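Local coordinates for protein hemolysin (Streptococcus suis, PDB 3HVN) that probably lyses cholesterol-containing host membranes as a secreted toxin, assembling into oligomeric pores after a large conformational change, at residues A[89-94]-A[374-379]; A[173-178]-A[229-234]; A[185-190]-A[208-213]; A[274-279]-A[321-326]. The protein carries 1 engineered substitution. All coordinates share one frame; numbering follows the deposited sequence.

Contact 1: residues A[89-94]-A[374-379]; sequences ADIAVI and AQILSN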
loop_
_atom_site.group_PDB
_atom_site.type_symbol
_atom_site.label_atom_id
_atom_site.label_comp_id
_atom_site.label_asym_id
_atom_site.label_seq_id
_atom_site.Cartn_x
_atom_site.Cartn_y
_atom_site.Cartn_z
ATOM N N ALA A 89 -11.158 12.872 -9.524
ATOM C CA ALA A 89 -11.200 13.305 -10.917
ATOM C C ALA A 89 -9.801 13.318 -11.524
ATOM O O ALA A 89 -9.597 13.819 -12.630
ATOM C CB ALA A 89 -11.840 14.680 -11.026
ATOM N N ASP A 90 -8.838 12.770 -10.789
ATOM C CA ASP A 90 -7.466 12.671 -11.270
ATOM C C ASP A 90 -7.178 11.250 -11.741
ATOM O O ASP A 90 -6.897 10.364 -10.934
ATOM C CB ASP A 90 -6.482 13.069 -10.169
ATOM C CG ASP A 90 -5.043 13.085 -10.650
ATOM O OD1 ASP A 90 -4.821 13.342 -11.852
ATOM O OD2 ASP A 90 -4.135 12.844 -9.827
ATOM N N ILE A 91 -7.250 11.039 -13.051
ATOM C CA ILE A 91 -7.064 9.709 -13.621
ATOM C C ILE A 91 -5.617 9.457 -14.032
ATOM O O ILE A 91 -5.100 10.099 -14.945
ATOM C CB ILE A 91 -7.973 9.491 -14.844
ATOM C CG1 ILE A 91 -9.420 9.853 -14.505
ATOM C CG2 ILE A 91 -7.877 8.052 -15.329
ATOM C CD1 ILE A 91 -10.377 9.686 -15.665
ATOM N N ALA A 92 -4.969 8.516 -13.353
ATOM C CA ALA A 92 -3.605 8.131 -13.694
ATOM C C ALA A 92 -3.614 7.142 -14.853
ATOM O O ALA A 92 -4.290 6.115 -14.796
ATOM C CB ALA A 92 -2.906 7.529 -12.487
ATOM N N VAL A 93 -2.865 7.456 -15.905
ATOM C CA VAL A 93 -2.822 6.599 -17.085
ATOM C C VAL A 93 -1.934 5.384 -16.845
ATOM O O VAL A 93 -1.248 5.292 -15.826
ATOM C CB VAL A 93 -2.302 7.355 -18.319
ATOM C CG1 VAL A 93 -2.737 8.811 -18.269
ATOM C CG2 VAL A 93 -0.791 7.253 -18.400
ATOM N N ILE A 94 -1.948 4.453 -17.792
ATOM C CA ILE A 94 -1.165 3.230 -17.676
ATOM C C ILE A 94 -0.505 2.864 -19.002
ATOM O O ILE A 94 0.716 2.936 -19.137
ATOM C CB ILE A 94 -2.036 2.060 -17.196
ATOM C CG1 ILE A 94 -2.441 2.270 -15.736
ATOM C CG2 ILE A 94 -1.293 0.747 -17.351
ATOM C CD1 ILE A 94 -1.327 2.012 -14.754
ATOM N N ALA A 374 -14.958 16.007 -13.327
ATOM C CA ALA A 374 -15.515 14.673 -13.513
ATOM C C ALA A 374 -14.901 13.695 -12.520
ATOM O O ALA A 374 -13.928 13.006 -12.831
ATOM C CB ALA A 374 -15.290 14.199 -14.940
ATOM N N GLN A 375 -15.473 13.639 -11.321
ATOM C CA GLN A 375 -14.944 12.789 -10.261
ATOM C C GLN A 375 -15.472 11.363 -10.349
ATOM O O GLN A 375 -16.620 11.092 -9.996
ATOM C CB GLN A 375 -15.271 13.377 -8.887
ATOM C CG GLN A 375 -14.560 14.683 -8.584
ATOM C CD GLN A 375 -14.810 15.163 -7.168
ATOM O OE1 GLN A 375 -15.574 14.554 -6.419
ATOM N NE2 GLN A 375 -14.164 16.261 -6.793
ATOM N N ILE A 376 -14.627 10.455 -10.821
ATOM C CA ILE A 376 -14.967 9.040 -10.841
ATOM C C ILE A 376 -15.012 8.497 -9.417
ATOM O O ILE A 376 -14.093 8.721 -8.623
ATOM C CB ILE A 376 -13.957 8.216 -11.667
ATOM C CG1 ILE A 376 -14.185 8.425 -13.167
ATOM C CG2 ILE A 376 -14.070 6.739 -11.328
ATOM C CD1 ILE A 376 -13.743 9.781 -13.677
ATOM N N LEU A 377 -16.096 7.797 -9.095
ATOM C CA LEU A 377 -16.239 7.156 -7.796
ATOM C C LEU A 377 -16.113 5.648 -7.960
ATOM O O LEU A 377 -16.504 5.095 -8.987
ATOM C CB LEU A 377 -17.589 7.508 -7.168
ATOM C CG LEU A 377 -17.921 6.834 -5.833
ATOM C CD1 LEU A 377 -16.840 7.111 -4.799
ATOM C CD2 LEU A 377 -19.281 7.286 -5.325
ATOM N N SER A 378 -15.559 4.984 -6.951
ATOM C CA SER A 378 -15.374 3.540 -7.008
ATOM C C SER A 378 -15.321 2.925 -5.614
ATOM O O SER A 378 -14.521 3.335 -4.771
ATOM C CB SER A 378 -14.104 3.194 -7.786
ATOM O OG SER A 378 -13.969 1.792 -7.945
ATOM N N ASN A 379 -16.183 1.940 -5.379
ATOM C CA ASN A 379 -16.207 1.230 -4.105
ATOM C C ASN A 379 -15.786 -0.223 -4.268
ATOM O O ASN A 379 -16.010 -0.826 -5.319
ATOM C CB ASN A 379 -17.598 1.301 -3.473
ATOM C CG ASN A 379 -17.875 2.641 -2.825
ATOM O OD1 ASN A 379 -16.953 3.386 -2.500
ATOM N ND2 ASN A 379 -19.151 2.951 -2.629
HETATM O O HOH W 1 -11.229 13.449 -14.942
#
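Ile91 and Ile376 both hold CG1 anti to their own carbonyl carbon, with chi1 at -51° and -75°. Beyond that they differ. The chain of Ile91 stays extended to CD1, while that of Ile376 bends at chi2 (73°). The two side chains cross at about a right angle, and their CD1 methyls meet tip to tip at 3.9 Å.

The contact lies where two sheets of the cytolysin meet. Strand 90-92 belongs to the large antiparallel sheet and pairs with strand 359-367. Strand 376-401 begins here and runs on in the long mixed sheet, beside strand 73-88. The chain therefore crosses from one sheet to the other at both segments. Ile91 is backbone-bonded to Tyr363 and Ala374 to Thr365, so strand 359-367 holds both. Asp90 turns from the contact, and its OD2 accepts a bond from Gln181 NE2.

The nearest CA atoms of the two segments are those of Ala89 and Gln375, 3.8 Å apart. The segments share no direct hydrogen bond. Instead the carbonyl of Ala374 looks onto Ala89. Ala89 CA makes a CH...O contact with Ala374 O at 3.3 Å, and Ala89 CB touches the same oxygen. On the exposed side Gln375 CG lies 3.7 Å from Ala89 CB, and the rest of that side chain runs on extended. A water joins the two backbones. It donates to Ala89 O at 2.9 Å and, in a weak bond, to Ala374 O at 3.5 Å.

Contact 2: residues A[173-178]-A[229-234]; sequences YGNTQA and QIYYTV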
loop_
_atom_site.group_PDB
_atom_site.type_symbol
_atom_site.label_atom_id
_atom_site.label_comp_id
_atom_site.label_asym_id
_atom_site.label_seq_id
_atom_site.Cartn_x
_atom_site.Cartn_y
_atom_site.Cartn_z
ATOM N N TYR A 173 17.764 18.016 -18.946
ATOM C CA TYR A 173 17.815 16.709 -18.304
ATOM C C TYR A 173 17.613 16.830 -16.798
ATOM O O TYR A 173 18.577 16.850 -16.032
ATOM C CB TYR A 173 19.147 16.014 -18.602
ATOM C CG TYR A 173 19.183 15.298 -19.934
ATOM C CD1 TYR A 173 19.539 15.967 -21.097
ATOM C CD2 TYR A 173 18.865 13.949 -20.027
ATOM C CE1 TYR A 173 19.574 15.313 -22.315
ATOM C CE2 TYR A 173 18.897 13.287 -21.238
ATOM C CZ TYR A 173 19.252 13.973 -22.379
ATOM O OH TYR A 173 19.285 13.315 -23.588
ATOM N N GLY A 174 16.355 16.912 -16.379
ATOM C CA GLY A 174 16.027 17.035 -14.972
ATOM C C GLY A 174 15.673 18.457 -14.583
ATOM O O GLY A 174 16.092 19.411 -15.238
ATOM N N ASN A 175 14.899 18.597 -13.513
ATOM C CA ASN A 175 14.480 19.910 -13.035
ATOM C C ASN A 175 14.264 19.942 -11.525
ATOM O O ASN A 175 13.138 19.797 -11.046
ATOM C CB ASN A 175 13.215 20.372 -13.762
ATOM C CG ASN A 175 12.120 19.322 -13.754
ATOM O OD1 ASN A 175 12.328 18.186 -14.178
ATOM N ND2 ASN A 175 10.940 19.703 -13.278
ATOM N N THR A 176 15.351 20.134 -10.783
ATOM C CA THR A 176 15.297 20.196 -9.325
ATOM C C THR A 176 14.569 18.987 -8.743
ATOM O O THR A 176 15.104 17.879 -8.728
ATOM C CB THR A 176 14.615 21.491 -8.837
ATOM O OG1 THR A 176 15.124 22.610 -9.573
ATOM C CG2 THR A 176 14.874 21.706 -7.352
ATOM N N GLN A 177 13.348 19.207 -8.265
ATOM C CA GLN A 177 12.549 18.133 -7.689
ATOM C C GLN A 177 11.160 18.081 -8.313
ATOM O O GLN A 177 10.240 18.765 -7.865
ATOM C CB GLN A 177 12.440 18.298 -6.171
ATOM C CG GLN A 177 11.712 17.158 -5.474
ATOM C CD GLN A 177 11.666 17.327 -3.968
ATOM O OE1 GLN A 177 12.083 18.355 -3.434
ATOM N NE2 GLN A 177 11.158 16.315 -3.274
ATOM N N ALA A 178 11.018 17.268 -9.357
ATOM C CA ALA A 178 9.732 17.073 -10.014
ATOM C C ALA A 178 8.679 16.664 -8.991
ATOM O O ALA A 178 9.012 16.129 -7.933
ATOM C CB ALA A 178 9.855 16.020 -11.102
ATOM N N GLN A 229 6.137 10.798 -10.994
ATOM C CA GLN A 229 7.172 11.817 -10.957
ATOM C C GLN A 229 6.883 12.845 -12.039
ATOM O O GLN A 229 7.431 12.771 -13.139
ATOM C CB GLN A 229 8.542 11.177 -11.184
ATOM C CG GLN A 229 9.707 12.148 -11.147
ATOM C CD GLN A 229 11.033 11.466 -11.417
ATOM O OE1 GLN A 229 11.109 10.240 -11.500
ATOM N NE2 GLN A 229 12.089 12.259 -11.555
ATOM N N ILE A 230 6.013 13.801 -11.729
ATOM C CA ILE A 230 5.583 14.767 -12.731
ATOM C C ILE A 230 6.652 15.825 -12.988
ATOM O O ILE A 230 7.145 16.477 -12.059
ATOM C CB ILE A 230 4.231 15.430 -12.370
ATOM C CG1 ILE A 230 3.320 15.461 -13.593
ATOM C CG2 ILE A 230 4.430 16.832 -11.831
ATOM C CD1 ILE A 230 3.132 14.112 -14.230
ATOM N N TYR A 231 7.015 15.964 -14.259
ATOM C CA TYR A 231 7.968 16.974 -14.694
ATOM C C TYR A 231 7.241 18.278 -14.995
ATOM O O TYR A 231 7.697 19.353 -14.610
ATOM C CB TYR A 231 8.731 16.505 -15.934
ATOM C CG TYR A 231 9.697 15.370 -15.677
ATOM C CD1 TYR A 231 9.486 14.114 -16.228
ATOM C CD2 TYR A 231 10.820 15.556 -14.882
ATOM C CE1 TYR A 231 10.366 13.075 -15.995
ATOM C CE2 TYR A 231 11.705 14.523 -14.643
ATOM C CZ TYR A 231 11.474 13.285 -15.203
ATOM O OH TYR A 231 12.353 12.253 -14.967
ATOM N N TYR A 232 6.112 18.179 -15.691
ATOM C CA TYR A 232 5.294 19.361 -15.951
ATOM C C TYR A 232 3.806 19.034 -16.025
ATOM O O TYR A 232 3.406 17.884 -15.862
ATOM C CB TYR A 232 5.761 20.095 -17.214
ATOM C CG TYR A 232 5.626 19.310 -18.500
ATOM C CD1 TYR A 232 4.475 19.399 -19.272
ATOM C CD2 TYR A 232 6.656 18.496 -18.951
ATOM C CE1 TYR A 232 4.351 18.692 -20.453
ATOM C CE2 TYR A 232 6.540 17.784 -20.131
ATOM C CZ TYR A 232 5.385 17.886 -20.878
ATOM O OH TYR A 232 5.264 17.178 -22.052
ATOM N N THR A 233 2.992 20.058 -16.261
ATOM C CA THR A 233 1.544 19.896 -16.275
ATOM C C THR A 233 0.889 20.925 -17.188
ATOM O O THR A 233 0.927 22.124 -16.915
ATOM C CB THR A 233 0.950 20.045 -14.860
ATOM O OG1 THR A 233 1.679 19.223 -13.941
ATOM C CG2 THR A 233 -0.515 19.638 -14.851
ATOM N N VAL A 234 0.289 20.451 -18.273
ATOM C CA VAL A 234 -0.398 21.334 -19.207
ATOM C C VAL A 234 -1.827 21.601 -18.748
ATOM O O VAL A 234 -2.596 20.669 -18.497
ATOM C CB VAL A 234 -0.423 20.751 -20.630
ATOM C CG1 VAL A 234 -1.096 21.724 -21.585
ATOM C CG2 VAL A 234 0.989 20.429 -21.095
#
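From Tyr231 CB, the first torsion sets CG anti to the carbonyl carbon (chi1 -69°), which carries the ring along loop 173-178. At the root of the ring, CG is 4.1 Å from Asn175 OD1. One bond further, CD2 is the atom most in touch with the loop. Asn175 OD1 sits 3.1 Å from Tyr231 CD2, at the edge of the ring and near its plane. The methyl CB of Ala178 meets the same CD2 at 3.9 Å from an oblique direction. CE2 is still near Asn175 OD1, at 3.7 Å. The tip, OH, is past the loop and bonds to Ala350 O, which also receives Gln229 NE2.

Strand 221-236 turns a corner at Tyr231. Tyr231 and Tyr232 both face Tyr274, which makes a classic beta bulge in the large antiparallel sheet. The rings of Tyr232 and Tyr274 meet at a small angle.

Asn175 reaches the ring from the crowded first torsion, with CG between the backbone N and the carbonyl carbon (chi1 50°). Its amide plane is turned 48° from the ring. ND2 lies 3.5 Å from Tyr231 O.

Ala178 points its methyl at the strand. Its CB comes to 2.9 Å from Ile230 O and also touches Gln229 CG, while Glu179, next in the chain, is backbone-bonded to Ile230.

Contact 3: residues A[185-190]-A[208-213]; sequences TMAYSM and LDINFD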
loop_
_atom_site.group_PDB
_atom_site.type_symbol
_atom_site.label_atom_id
_atom_site.label_comp_id
_atom_site.label_asym_id
_atom_site.label_seq_id
_atom_site.Cartn_x
_atom_site.Cartn_y
_atom_site.Cartn_z
ATOM N N THR A 185 -0.127 1.282 -1.135
ATOM C CA THR A 185 -1.221 0.492 -0.574
ATOM C C THR A 185 -0.885 -0.996 -0.526
ATOM O O THR A 185 -0.408 -1.565 -1.507
ATOM C CB THR A 185 -2.532 0.684 -1.362
ATOM O OG1 THR A 185 -3.563 -0.125 -0.782
ATOM C CG2 THR A 185 -2.342 0.291 -2.818
ATOM N N MET A 186 -1.133 -1.622 0.619
ATOM C CA MET A 186 -0.911 -3.055 0.766
ATOM C C MET A 186 -1.879 -3.828 -0.124
ATOM O O MET A 186 -3.053 -3.471 -0.232
ATOM C CB MET A 186 -1.081 -3.481 2.226
ATOM C CG MET A 186 -0.139 -2.783 3.192
ATOM S SD MET A 186 1.598 -3.042 2.784
ATOM C CE MET A 186 1.675 -4.830 2.749
ATOM N N ALA A 187 -1.385 -4.885 -0.759
ATOM C CA ALA A 187 -2.204 -5.660 -1.688
ATOM C C ALA A 187 -3.029 -6.729 -0.978
ATOM O O ALA A 187 -2.498 -7.531 -0.209
ATOM C CB ALA A 187 -1.333 -6.289 -2.764
ATOM N N TYR A 188 -4.332 -6.736 -1.246
ATOM C CA TYR A 188 -5.229 -7.729 -0.666
ATOM C C TYR A 188 -6.239 -8.241 -1.690
ATOM O O TYR A 188 -6.619 -9.412 -1.666
ATOM C CB TYR A 188 -5.967 -7.153 0.545
ATOM C CG TYR A 188 -5.065 -6.782 1.699
ATOM C CD1 TYR A 188 -4.692 -5.463 1.918
ATOM C CD2 TYR A 188 -4.586 -7.751 2.571
ATOM C CE1 TYR A 188 -3.870 -5.119 2.973
ATOM C CE2 TYR A 188 -3.761 -7.417 3.629
ATOM C CZ TYR A 188 -3.406 -6.099 3.824
ATOM O OH TYR A 188 -2.586 -5.759 4.874
ATOM N N SER A 189 -6.671 -7.360 -2.587
ATOM C CA SER A 189 -7.674 -7.725 -3.582
ATOM C C SER A 189 -7.504 -6.980 -4.903
ATOM O O SER A 189 -7.325 -5.756 -4.931
ATOM C CB SER A 189 -9.085 -7.498 -3.033
ATOM O OG SER A 189 -10.064 -7.825 -4.002
ATOM N N MET A 190 -7.566 -7.733 -5.997
ATOM C CA MET A 190 -7.477 -7.161 -7.331
ATOM C C MET A 190 -8.475 -6.022 -7.482
ATOM O O MET A 190 -8.165 -4.995 -8.080
ATOM C CB MET A 190 -7.736 -8.228 -8.396
ATOM C CG MET A 190 -7.820 -7.680 -9.811
ATOM S SD MET A 190 -6.354 -6.744 -10.283
ATOM C CE MET A 190 -5.078 -7.976 -10.042
ATOM N N LEU A 208 2.997 -7.027 -13.087
ATOM C CA LEU A 208 3.290 -6.808 -11.672
ATOM C C LEU A 208 3.408 -8.112 -10.879
ATOM O O LEU A 208 4.147 -8.182 -9.897
ATOM C CB LEU A 208 2.247 -5.882 -11.038
ATOM C CG LEU A 208 2.391 -4.402 -11.419
ATOM C CD1 LEU A 208 1.373 -3.544 -10.687
ATOM C CD2 LEU A 208 3.803 -3.912 -11.138
ATOM N N ASP A 209 2.684 -9.140 -11.312
ATOM C CA ASP A 209 2.708 -10.438 -10.643
ATOM C C ASP A 209 2.419 -10.316 -9.148
ATOM O O ASP A 209 3.337 -10.338 -8.327
ATOM C CB ASP A 209 4.056 -11.129 -10.858
ATOM C CG ASP A 209 4.119 -12.497 -10.208
ATOM O OD1 ASP A 209 3.053 -13.127 -10.037
ATOM O OD2 ASP A 209 5.236 -12.943 -9.871
ATOM N N ILE A 210 1.144 -10.191 -8.801
ATOM C CA ILE A 210 0.739 -10.067 -7.406
ATOM C C ILE A 210 0.245 -11.404 -6.863
ATOM O O ILE A 210 -0.489 -12.124 -7.540
ATOM C CB ILE A 210 -0.361 -9.006 -7.238
ATOM C CG1 ILE A 210 0.052 -7.703 -7.924
ATOM C CG2 ILE A 210 -0.656 -8.770 -5.766
ATOM C CD1 ILE A 210 -0.953 -6.589 -7.768
ATOM N N ASN A 211 0.649 -11.734 -5.640
ATOM C CA ASN A 211 0.314 -13.025 -5.047
ATOM C C ASN A 211 -0.811 -12.944 -4.012
ATOM O O ASN A 211 -0.585 -13.090 -2.804
ATOM C CB ASN A 211 1.563 -13.664 -4.442
ATOM C CG ASN A 211 1.523 -15.174 -4.485
ATOM O OD1 ASN A 211 0.459 -15.776 -4.635
ATOM N ND2 ASN A 211 2.685 -15.799 -4.351
ATOM N N PHE A 212 -2.026 -12.720 -4.501
ATOM C CA PHE A 212 -3.199 -12.600 -3.642
ATOM C C PHE A 212 -3.436 -13.862 -2.825
ATOM O O PHE A 212 -3.809 -13.790 -1.656
ATOM C CB PHE A 212 -4.441 -12.273 -4.474
ATOM C CG PHE A 212 -4.354 -10.965 -5.202
ATOM C CD1 PHE A 212 -4.620 -9.775 -4.546
ATOM C CD2 PHE A 212 -4.008 -10.924 -6.542
ATOM C CE1 PHE A 212 -4.541 -8.568 -5.213
ATOM C CE2 PHE A 212 -3.928 -9.720 -7.214
ATOM C CZ PHE A 212 -4.195 -8.541 -6.548
ATOM N N ASP A 213 -3.224 -15.019 -3.444
ATOM C CA ASP A 213 -3.383 -16.291 -2.750
ATOM C C ASP A 213 -2.406 -16.383 -1.582
ATOM O O ASP A 213 -2.782 -16.762 -0.471
ATOM C CB ASP A 213 -3.175 -17.462 -3.714
ATOM C CG ASP A 213 -4.221 -17.507 -4.812
ATOM O OD1 ASP A 213 -5.160 -16.685 -4.774
ATOM O OD2 ASP A 213 -4.107 -18.366 -5.711
#
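The ring of Phe212 is the dense centre of this contact. It rests against the turn that leads from strand 179-186 into helix 190-196. Tyr188 O lies at the ring edge, 3.5 Å from CD1. Met190 N is 3.2 Å from CE1, reached obliquely. Met190 leaves with CG anti to its backbone N (chi1 173°), then bends at chi2 (56°) and again at chi3 (58°). These bends curl its methyl back, so that Met190 CE touches Phe212 CE2 at 3.5 Å. One face of the ring is occupied by CG2 of Ile210, 3.6 Å above the plane and offset toward the rim. Ile210 CG2 also meets Ala187 CB at 4.0 Å. Leu193 touches both Ile210 and Phe212, and Phe201 adds to Ile210.

The outer side is loose and polar. Asp209, Asn211 and Asp213 are exposed and have nothing to do with the other segment. The CB of Tyr188 points away from it. Asn211 OD1 caps Ala214 N at the start of helix 212-217. Ser189 stands at the N-cap position of helix 190-196, with its OG bonded to Ser191 OG.

The contact sits where strand 179-186 gives way to the helices that lead to strand 221-236. In relatives these helices form a cluster that unfolds into a transmembrane beta-hairpin. The segments are joined by packing of apolar side chains and of the Phe212 ring on the backbone of 188-190, without a direct hydrogen bond or salt bridge between them. This is consistent with a cluster that can separate without breaking strong polar links at this point.

Contact 4: residues A[274-279]-A[321-326]; sequences YGRSMF and AYIFGG
Strands 276-279 and 321-324 run antiparallel (169°), and their side chains meet pair by pair on the two faces of the sheet. On one face Phe324 takes the crowded first torsion (chi1 64°), which lays its ring across Ser277. Ser277 CB stands over that ring, 3.6 Å from its centroid and 27° off the normal, a CH-pi contact. Phe279 comes up obliquely beside it. CE1 of Phe324 lies at the edge of the Phe279 ring, 4.0 Å from Phe279 CE1.

On the other face Met278 and Ile323 point the same way side by side, with Met278 CG 3.5 Å from Ile323 CG2. Arg276 lies alongside Ile323, its NH2 3.5 Å from Ile323 CD1. Its CG and CD pack on Gly325 and on Gly326, which is poorly ordered.

The backbones are tied by four bonds. Ser277 N to Phe324 O and Phe324 N to Ser277 O are each 2.8 Å and run nearly along the C=O axis. Phe279 and Tyr322 exchange the other two.

Ile323 is close to the bound hexafluoropropanol. The pairing is that of the core beta-sheet of cholesterol-dependent cytolysins, whose strands extend into the membrane barrel in relatives.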
loop_
_atom_site.group_PDB
_atom_site.type_symbol
_atom_site.label_atom_id
_atom_site.label_comp_id
_atom_site.label_asym_id
_atom_site.label_seq_id
_atom_site.Cartn_x
_atom_site.Cartn_y
_atom_site.Cartn_z
ATOM N N TYR A 274 2.450 15.574 -17.118
ATOM C CA TYR A 274 3.495 14.862 -17.844
ATOM C C TYR A 274 4.739 14.644 -16.988
ATOM O O TYR A 274 5.317 15.597 -16.450
ATOM C CB TYR A 274 3.868 15.617 -19.120
ATOM C CG TYR A 274 2.754 15.704 -20.137
ATOM C CD1 TYR A 274 1.810 16.723 -20.077
ATOM C CD2 TYR A 274 2.647 14.773 -21.160
ATOM C CE1 TYR A 274 0.792 16.808 -21.007
ATOM C CE2 TYR A 274 1.634 14.851 -22.094
ATOM C CZ TYR A 274 0.708 15.868 -22.012
ATOM O OH TYR A 274 -0.303 15.945 -22.942
ATOM N N GLY A 275 5.142 13.382 -16.874
ATOM C CA GLY A 275 6.311 13.003 -16.102
ATOM C C GLY A 275 6.641 11.531 -16.271
ATOM O O GLY A 275 6.508 10.978 -17.363
ATOM N N ARG A 276 7.073 10.894 -15.186
ATOM C CA ARG A 276 7.390 9.468 -15.206
ATOM C C ARG A 276 6.486 8.690 -14.261
ATOM O O ARG A 276 6.478 8.939 -13.056
ATOM C CB ARG A 276 8.847 9.234 -14.810
ATOM C CG ARG A 276 9.868 9.726 -15.816
ATOM C CD ARG A 276 11.265 9.240 -15.458
ATOM N NE ARG A 276 11.381 7.786 -15.537
ATOM C CZ ARG A 276 11.218 6.962 -14.506
ATOM N NH1 ARG A 276 10.931 7.446 -13.305
ATOM N NH2 ARG A 276 11.343 5.653 -14.675
ATOM N N SER A 277 5.730 7.739 -14.800
ATOM C CA SER A 277 4.866 6.915 -13.964
ATOM C C SER A 277 5.511 5.563 -13.690
ATOM O O SER A 277 5.925 4.860 -14.617
ATOM C CB SER A 277 3.493 6.731 -14.610
ATOM O OG SER A 277 2.582 6.128 -13.706
ATOM N N MET A 278 5.595 5.206 -12.413
ATOM C CA MET A 278 6.250 3.968 -12.010
ATOM C C MET A 278 5.406 3.180 -11.014
ATOM O O MET A 278 5.357 3.514 -9.832
ATOM C CB MET A 278 7.621 4.274 -11.406
ATOM C CG MET A 278 8.434 3.047 -11.040
ATOM S SD MET A 278 10.011 3.485 -10.285
ATOM C CE MET A 278 10.644 4.654 -11.486
ATOM N N PHE A 279 4.744 2.133 -11.496
ATOM C CA PHE A 279 3.943 1.276 -10.629
ATOM C C PHE A 279 4.782 0.117 -10.104
ATOM O O PHE A 279 5.098 -0.816 -10.840
ATOM C CB PHE A 279 2.712 0.757 -11.372
ATOM C CG PHE A 279 1.696 1.821 -11.669
ATOM C CD1 PHE A 279 1.865 2.676 -12.745
ATOM C CD2 PHE A 279 0.575 1.971 -10.870
ATOM C CE1 PHE A 279 0.934 3.659 -13.019
ATOM C CE2 PHE A 279 -0.360 2.951 -11.140
ATOM C CZ PHE A 279 -0.179 3.797 -12.216
ATOM N N ALA A 321 8.592 -3.819 -11.012
ATOM C CA ALA A 321 8.082 -2.497 -11.352
ATOM C C ALA A 321 7.705 -2.343 -12.824
ATOM O O ALA A 321 8.418 -2.804 -13.717
ATOM C CB ALA A 321 9.084 -1.423 -10.946
ATOM N N TYR A 322 6.571 -1.689 -13.055
ATOM C CA TYR A 322 6.135 -1.319 -14.394
ATOM C C TYR A 322 6.289 0.189 -14.543
ATOM O O TYR A 322 5.572 0.960 -13.902
ATOM C CB TYR A 322 4.675 -1.724 -14.607
ATOM C CG TYR A 322 4.098 -1.307 -15.942
ATOM C CD1 TYR A 322 3.575 -0.035 -16.127
ATOM C CD2 TYR A 322 4.069 -2.190 -17.013
ATOM C CE1 TYR A 322 3.044 0.349 -17.344
ATOM C CE2 TYR A 322 3.540 -1.815 -18.234
ATOM C CZ TYR A 322 3.029 -0.544 -18.394
ATOM O OH TYR A 322 2.501 -0.167 -19.607
ATOM N N ILE A 323 7.232 0.609 -15.381
ATOM C CA ILE A 323 7.547 2.026 -15.513
ATOM C C ILE A 323 7.289 2.544 -16.923
ATOM O O ILE A 323 7.416 1.805 -17.901
ATOM C CB ILE A 323 9.018 2.315 -15.120
ATOM C CG1 ILE A 323 9.958 2.126 -16.314
ATOM C CG2 ILE A 323 9.443 1.434 -13.955
ATOM C CD1 ILE A 323 10.229 3.397 -17.101
ATOM N N PHE A 324 6.921 3.818 -17.021
ATOM C CA PHE A 324 6.801 4.474 -18.320
ATOM C C PHE A 324 6.930 5.991 -18.206
ATOM O O PHE A 324 6.408 6.607 -17.273
ATOM C CB PHE A 324 5.500 4.079 -19.031
ATOM C CG PHE A 324 4.252 4.509 -18.314
ATOM C CD1 PHE A 324 3.656 3.681 -17.376
ATOM C CD2 PHE A 324 3.663 5.731 -18.592
ATOM C CE1 PHE A 324 2.503 4.072 -16.721
ATOM C CE2 PHE A 324 2.511 6.126 -17.940
ATOM C CZ PHE A 324 1.928 5.295 -17.005
ATOM N N GLY A 325 7.641 6.581 -19.161
ATOM C CA GLY A 325 7.904 8.007 -19.157
ATOM C C GLY A 325 9.349 8.314 -18.816
ATOM O O GLY A 325 10.015 7.530 -18.141
ATOM N N GLY A 326 9.836 9.458 -19.287
ATOM C CA GLY A 326 11.195 9.884 -19.003
ATOM C C GLY A 326 12.231 9.213 -19.882
ATOM O O GLY A 326 12.760 9.825 -20.809
#

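Overall arrangement
All four contacts reach the large antiparallel sheet. Contact 1 spans the longest chain interval, and the other three fall within it. Contact 3 lies between the segments of contact 2, and contact 4 follows both. Contacts 2 and 4 are closest, with centres about 12 Å apart and probable hydrogen bonds from Tyr274 to Tyr231 and Tyr232. Contact 4 also touches contact 1, where Ile94 packs on Phe279 and Phe324, and contact 3, where Leu208 meets Phe279. Contacts 2 and 3 are farthest apart, about 30 Å between centres, yet strand 221-236 follows helix 212-217 directly. The sheet thus runs from the meeting of two sheets at contact 1 to a helical cluster that probably refolds during pore formation.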